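Local coordinates for protein beta-lactamase OXA-2 (Salmonella typhimurium, PDB 1K38) that hydrolyses the beta-lactam ring of oxacillin and other penicillins as a class D serine beta-lactamase, conferring antibiotic resistance, at residues A[182-187]-A[203-208]. Numbering follows the deposited sequence.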
loop_
_atom_site.group_PDB
_atom_site.type_symbol
_atom_site.label_atom_id
_atom_site.label_comp_id
_atom_site.label_asym_id
_atom_site.label_seq_id
_atom_site.Cartn_x
_atom_site.Cartn_y
_atom_site.Cartn_z
ATOM N N ARG A 182 4.587 -0.549 -10.921
ATOM C CA ARG A 182 3.885 0.674 -11.286
ATOM C C ARG A 182 2.378 0.509 -11.450
ATOM O O ARG A 182 1.613 1.420 -11.118
ATOM C CB ARG A 182 4.470 1.256 -12.579
ATOM C CG ARG A 182 5.897 1.757 -12.444
ATOM C CD ARG A 182 6.378 2.383 -13.745
ATOM N NE ARG A 182 7.771 2.808 -13.663
ATOM C CZ ARG A 182 8.208 3.816 -12.914
ATOM N NH1 ARG A 182 7.359 4.521 -12.174
ATOM N NH2 ARG A 182 9.501 4.114 -12.895
ATOM N N ASN A 183 1.944 -0.645 -11.952
ATOM C CA ASN A 183 0.519 -0.868 -12.161
ATOM C C ASN A 183 -0.065 -2.094 -11.466
ATOM O O ASN A 183 -1.141 -2.561 -11.834
ATOM C CB ASN A 183 0.206 -0.943 -13.663
ATOM C CG ASN A 183 0.908 -2.090 -14.353
ATOM O OD1 ASN A 183 0.576 -2.438 -15.490
ATOM N ND2 ASN A 183 1.887 -2.680 -13.683
ATOM N N TRP A 184 0.629 -2.616 -10.463
ATOM C CA TRP A 184 0.109 -3.775 -9.740
ATOM C C TRP A 184 0.569 -3.802 -8.285
ATOM O O TRP A 184 1.673 -3.361 -7.964
ATOM C CB TRP A 184 0.507 -5.081 -10.438
ATOM C CG TRP A 184 1.978 -5.324 -10.528
ATOM C CD1 TRP A 184 2.837 -4.835 -11.471
ATOM C CD2 TRP A 184 2.769 -6.109 -9.631
ATOM N NE1 TRP A 184 4.115 -5.270 -11.217
ATOM C CE2 TRP A 184 4.102 -6.053 -10.093
ATOM C CE3 TRP A 184 2.481 -6.855 -8.481
ATOM C CZ2 TRP A 184 5.148 -6.715 -9.444
ATOM C CZ3 TRP A 184 3.520 -7.512 -7.834
ATOM C CH2 TRP A 184 4.839 -7.437 -8.318
ATOM N N ILE A 185 -0.297 -4.310 -7.412
ATOM C CA ILE A 185 0.008 -4.402 -5.988
ATOM C C ILE A 185 -0.386 -5.770 -5.451
ATOM O O ILE A 185 -1.531 -6.198 -5.591
ATOM C CB ILE A 185 -0.748 -3.320 -5.171
ATOM C CG1 ILE A 185 -0.375 -1.926 -5.685
ATOM C CG2 ILE A 185 -0.381 -3.428 -3.687
ATOM C CD1 ILE A 185 -1.162 -0.797 -5.044
ATOM N N LEU A 186 0.572 -6.452 -4.836
ATOM C CA LEU A 186 0.327 -7.769 -4.263
ATOM C C LEU A 186 0.147 -7.623 -2.761
ATOM O O LEU A 186 1.050 -7.143 -2.071
ATOM C CB LEU A 186 1.508 -8.707 -4.552
ATOM C CG LEU A 186 1.499 -10.082 -3.865
ATOM C CD1 LEU A 186 0.322 -10.921 -4.357
ATOM C CD2 LEU A 186 2.814 -10.802 -4.163
ATOM N N ARG A 187 -1.027 -8.021 -2.269
ATOM C CA ARG A 187 -1.344 -7.955 -0.844
ATOM C C ARG A 187 -1.617 -9.385 -0.408
ATOM O O ARG A 187 -2.481 -10.056 -0.976
ATOM C CB ARG A 187 -2.588 -7.091 -0.598
ATOM C CG ARG A 187 -2.531 -5.698 -1.229
ATOM C CD ARG A 187 -3.763 -4.888 -0.834
ATOM N NE ARG A 187 -3.972 -3.731 -1.704
ATOM C CZ ARG A 187 -3.514 -2.505 -1.476
ATOM N NH1 ARG A 187 -3.770 -1.540 -2.353
ATOM N NH2 ARG A 187 -2.814 -2.235 -0.376
ATOM N N VAL A 203 -3.862 -9.779 -6.016
ATOM C CA VAL A 203 -2.994 -8.880 -6.752
ATOM C C VAL A 203 -3.934 -7.944 -7.506
ATOM O O VAL A 203 -4.840 -8.390 -8.216
ATOM C CB VAL A 203 -2.073 -9.637 -7.740
ATOM C CG1 VAL A 203 -2.897 -10.443 -8.719
ATOM C CG2 VAL A 203 -1.173 -8.641 -8.459
ATOM N N GLU A 204 -3.734 -6.642 -7.324
ATOM C CA GLU A 204 -4.580 -5.649 -7.978
ATOM C C GLU A 204 -3.952 -5.122 -9.245
ATOM O O GLU A 204 -2.765 -4.789 -9.271
ATOM C CB GLU A 204 -4.827 -4.445 -7.066
ATOM C CG GLU A 204 -5.051 -4.770 -5.627
ATOM C CD GLU A 204 -5.307 -3.535 -4.787
ATOM O OE1 GLU A 204 -4.929 -2.419 -5.209
ATOM O OE2 GLU A 204 -5.872 -3.683 -3.691
ATOM N N TRP A 205 -4.775 -5.024 -10.283
ATOM C CA TRP A 205 -4.359 -4.498 -11.574
ATOM C C TRP A 205 -5.339 -3.388 -11.942
ATOM O O TRP A 205 -6.388 -3.246 -11.319
ATOM C CB TRP A 205 -4.393 -5.594 -12.641
ATOM C CG TRP A 205 -3.330 -6.620 -12.451
ATOM C CD1 TRP A 205 -3.421 -7.776 -11.728
ATOM C CD2 TRP A 205 -1.992 -6.565 -12.953
ATOM N NE1 TRP A 205 -2.220 -8.443 -11.750
ATOM C CE2 TRP A 205 -1.325 -7.722 -12.493
ATOM C CE3 TRP A 205 -1.289 -5.647 -13.746
ATOM C CZ2 TRP A 205 0.015 -7.989 -12.800
ATOM C CZ3 TRP A 205 0.040 -5.910 -14.051
ATOM C CH2 TRP A 205 0.679 -7.073 -13.576
ATOM N N PRO A 206 -5.006 -2.582 -12.956
ATOM C CA PRO A 206 -5.900 -1.495 -13.363
ATOM C C PRO A 206 -7.325 -1.935 -13.715
ATOM O O PRO A 206 -8.275 -1.191 -13.490
ATOM C CB PRO A 206 -5.172 -0.891 -14.558
ATOM C CG PRO A 206 -3.734 -1.078 -14.193
ATOM C CD PRO A 206 -3.722 -2.503 -13.677
ATOM N N THR A 207 -7.473 -3.143 -14.252
ATOM C CA THR A 207 -8.787 -3.642 -14.653
ATOM C C THR A 207 -9.514 -4.468 -13.593
ATOM O O THR A 207 -10.665 -4.858 -13.788
ATOM C CB THR A 207 -8.691 -4.490 -15.941
ATOM O OG1 THR A 207 -7.835 -5.617 -15.717
ATOM C CG2 THR A 207 -8.131 -3.658 -17.085
ATOM N N GLY A 208 -8.851 -4.729 -12.474
ATOM C CA GLY A 208 -9.480 -5.516 -11.428
ATOM C C GLY A 208 -8.477 -6.299 -10.605
ATOM O O GLY A 208 -7.283 -6.309 -10.906
#
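Trp184 sets its CB over the six-membered ring of Trp205, 3.5 Å from that ring's centroid and almost on its normal, a CH-pi contact. CG of Trp184 sits wedged between its own backbone N and C (chi1 62°), which swings the indole off, so the two rings, their planes 25° apart, are slid off one another and barely overlap. The Asn183 amide stands nearly upright to the Trp205 ring at its rim, ND2 3.7 Å from CZ3, while Trp205 NE1 is tied to Ala241 O. Val203 CG2 packs obliquely against Trp184 CE3, 4.1 Å away. Here strands 184-192 and 196-205 form an antiparallel beta hairpin in the central sheet of the penicillin-binding transpeptidase fold; the first strand runs on to Lys189, which by similarity binds substrate. Ile185 and Glu204 are a hydrogen-bonded pair: Glu204 N gives a nearly straight bond to Ile185 O (2.8 Å), and Ile185 N reaches a lone pair of Glu204 O. On their face, NE of the extended Arg187 bonds Glu204 OE2 at 2.7 Å; OE2 lies near the guanidinium plane, whereas NE comes in from above the carboxylate plane, and NH1 adds a weak bond to OE1. Ile185 CG2 lies over the centre of the guanidinium. Trp202 NE1 also grips Glu204 OE2, and Arg187 NH1 pairs with Asp174 of the second subunit, carrying this buried salt bridge into the dimer interface.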